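PDB 3SVT: short-chain type dehydrogenase/reductase from Mycobacterium ulcerans, which probably catalyses an NAD-dependent oxidation or reduction, as a member of the short-chain dehydrogenase/reductase family. Local coordinates for the interface of chains A and B. Sequence-based numbering; all coordinates share one arbitrary frame. Chains: chain A/B, Short-chain type dehydrogenase/reductase.

The interface of chains A and B. Residues chain A 106-108, 157-160, 277; chain B 177, 180-181.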
loop_
_atom_site.group_PDB
_atom_site.type_symbol
_atom_site.label_atom_id
_atom_site.label_comp_id
_atom_site.label_asym_id
_atom_site.label_seq_id
_atom_site.Cartn_x
_atom_site.Cartn_y
_atom_site.Cartn_z
ATOM N N GLY A 106 -15.724 16.649 12.474
ATOM C CA GLY A 106 -16.440 16.125 13.631
ATOM C C GLY A 106 -16.331 14.613 13.708
ATOM O O GLY A 106 -16.022 13.956 12.702
ATOM N N PRO A 107 -16.596 14.047 14.897
ATOM C CA PRO A 107 -16.557 12.593 15.064
ATOM C C PRO A 107 -17.500 11.815 14.150
ATOM O O PRO A 107 -18.590 12.273 13.844
ATOM C CB PRO A 107 -16.945 12.380 16.535
ATOM C CG PRO A 107 -17.552 13.636 17.005
ATOM C CD PRO A 107 -16.947 14.739 16.150
ATOM N N ILE A 108 -17.064 10.629 13.745
ATOM C CA ILE A 108 -17.874 9.738 12.919
ATOM C C ILE A 108 -19.242 9.471 13.539
ATOM O O ILE A 108 -20.235 9.369 12.833
ATOM C CB ILE A 108 -17.149 8.424 12.615
ATOM C CG1 ILE A 108 -17.914 7.649 11.548
ATOM C CG2 ILE A 108 -16.960 7.574 13.867
ATOM C CD1 ILE A 108 -17.855 8.328 10.159
ATOM N N THR A 157 -4.999 8.517 7.681
ATOM C CA THR A 157 -6.250 8.880 8.375
ATOM C C THR A 157 -6.155 10.257 9.025
ATOM O O THR A 157 -5.231 10.538 9.788
ATOM C CB THR A 157 -6.643 7.839 9.416
ATOM O OG1 THR A 157 -5.510 7.509 10.227
ATOM C CG2 THR A 157 -7.150 6.539 8.722
ATOM N N HIS A 158 -7.145 11.092 8.732
ATOM C CA HIS A 158 -7.327 12.372 9.396
ATOM C C HIS A 158 -8.510 12.222 10.329
ATOM O O HIS A 158 -9.655 12.295 9.879
ATOM C CB HIS A 158 -7.634 13.479 8.384
ATOM C CG HIS A 158 -6.449 13.955 7.604
ATOM N ND1 HIS A 158 -5.468 13.105 7.149
ATOM C CD2 HIS A 158 -6.106 15.193 7.167
ATOM C CE1 HIS A 158 -4.559 13.799 6.479
ATOM N NE2 HIS A 158 -4.923 15.071 6.470
ATOM N N ARG A 159 -8.248 12.032 11.620
ATOM C CA ARG A 159 -9.325 11.928 12.589
ATOM C C ARG A 159 -10.242 13.134 12.486
ATOM O O ARG A 159 -9.783 14.259 12.449
ATOM C CB ARG A 159 -8.806 11.832 14.034
ATOM C CG ARG A 159 -8.380 10.469 14.508
ATOM C CD ARG A 159 -7.641 10.591 15.837
ATOM N NE ARG A 159 -6.258 10.928 15.544
ATOM C CZ ARG A 159 -5.294 11.134 16.431
ATOM N NH1 ARG A 159 -5.537 11.069 17.720
ATOM N NH2 ARG A 159 -4.055 11.414 16.007
ATOM N N TRP A 160 -11.544 12.856 12.465
ATOM C CA TRP A 160 -12.651 13.846 12.495
ATOM C C TRP A 160 -12.947 14.548 11.159
ATOM O O TRP A 160 -13.830 15.384 11.086
ATOM C CB TRP A 160 -12.485 14.849 13.651
ATOM C CG TRP A 160 -12.203 14.124 14.909
ATOM C CD1 TRP A 160 -13.029 13.260 15.542
ATOM C CD2 TRP A 160 -10.974 14.127 15.641
ATOM N NE1 TRP A 160 -12.409 12.742 16.659
ATOM C CE2 TRP A 160 -11.138 13.250 16.731
ATOM C CE3 TRP A 160 -9.747 14.785 15.479
ATOM C CZ2 TRP A 160 -10.125 13.016 17.664
ATOM C CZ3 TRP A 160 -8.746 14.558 16.403
ATOM C CH2 TRP A 160 -8.944 13.678 17.491
ATOM N N LEU A 277 -15.061 13.041 20.969
ATOM C CA LEU A 277 -14.037 12.790 19.942
ATOM C C LEU A 277 -13.566 11.332 19.877
ATOM O O LEU A 277 -12.883 10.949 18.939
ATOM C CB LEU A 277 -12.826 13.709 20.153
ATOM C CG LEU A 277 -13.057 15.217 20.016
ATOM C CD1 LEU A 277 -11.735 15.968 20.255
ATOM C CD2 LEU A 277 -13.674 15.592 18.677
ATOM N N LEU B 177 -10.312 4.946 9.269
ATOM C CA LEU B 177 -10.595 6.232 9.935
ATOM C C LEU B 177 -11.331 5.992 11.264
ATOM O O LEU B 177 -10.979 6.585 12.321
ATOM C CB LEU B 177 -11.444 7.140 9.025
ATOM C CG LEU B 177 -11.949 8.473 9.604
ATOM C CD1 LEU B 177 -10.748 9.305 9.972
ATOM C CD2 LEU B 177 -12.886 9.244 8.629
ATOM N N ASP B 180 -9.177 4.640 13.917
ATOM C CA ASP B 180 -8.328 5.695 14.453
ATOM C C ASP B 180 -9.120 6.459 15.535
ATOM O O ASP B 180 -8.665 6.592 16.679
ATOM C CB ASP B 180 -7.833 6.582 13.311
ATOM C CG ASP B 180 -6.612 7.416 13.672
ATOM O OD1 ASP B 180 -6.140 7.341 14.818
ATOM O OD2 ASP B 180 -6.124 8.145 12.770
ATOM N N GLU B 181 -10.322 6.882 15.173
ATOM C CA GLU B 181 -11.180 7.644 16.057
ATOM C C GLU B 181 -11.668 6.905 17.288
ATOM O O GLU B 181 -11.850 7.532 18.327
ATOM C CB GLU B 181 -12.419 8.203 15.310
ATOM C CG GLU B 181 -12.119 9.364 14.401
ATOM C CD GLU B 181 -13.354 9.970 13.735
ATOM O OE1 GLU B 181 -14.468 9.886 14.308
ATOM O OE2 GLU B 181 -13.203 10.567 12.643
HETATM O O HOH W 1 -10.429 9.489 19.341
HETATM O O HOH W 2 -14.878 11.846 11.046
HETATM O O HOH W 3 -3.945 9.936 13.172
#
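B:Glu181 reaches from the C-terminal end of helix 163-182 to two backbone N-H groups of chain A, those of A:Ile108 and A:Trp160. In classical short-chain dehydrogenases the helix that carries the catalytic Tyr and Lys, here helix 163-182, packs in a two-fold dimer interface, and this patch, which has a symmetric twin, fits that pattern. Glutamate suits the place because its chain, extended beyond CG (chi2 -176°), spans the gap and ends in two acceptors. OE1 takes the N-H of A:Ile108 on its syn lone pair, 2.8 Å from that N and nearly straight. OE2 is met by the N of A:Trp160 at 2.8 Å; this bond is bent, and the N lies 50° out of the carboxylate plane. Water 2 links OE2 to the carbonyl O of A:Gly106, so OE2 also holds the backbone just ahead of A:Ile108. Within chain A, NE1 of A:Trp160 donates in the ring plane to the carbonyl O of A:Leu277 at 2.9 Å, positioning the indole beside B:Glu181.

A second carboxylate, on B:Asp180, faces the segment 157-159. Its OD2 accepts a hydrogen bond from the hydroxyl OG1 of A:Thr157 at 2.7 Å, the donor lying 36° out of the carboxylate plane. A:Arg159 crosses B:Asp180 at about a right angle. Arginine suits because its alkyl CG packs 3.6 Å from the carboxylate carbon CG, while its charged end, the chain bent at chi3, pairs loosely: NE stands 3.7 Å from OD1, a long salt bridge, and water 3 bridges NH2 and OD2.

Apolar packing fills in around these polar groups. Threonine suits position 157 because, besides its hydroxyl, its methyl CG2 packs 3.7 Å from CA of B:Leu177. B:Leu177, branched and apolar, lays CD1 against the A:His158 carbonyl and near CA of A:Arg159. A:Leu277 CD2 and A:Arg159 CB, both of chain A, pack toward the rim on opposite faces of the A:Trp160 indole, whose CD1 approaches the B:Glu181 carboxylate carbon CD.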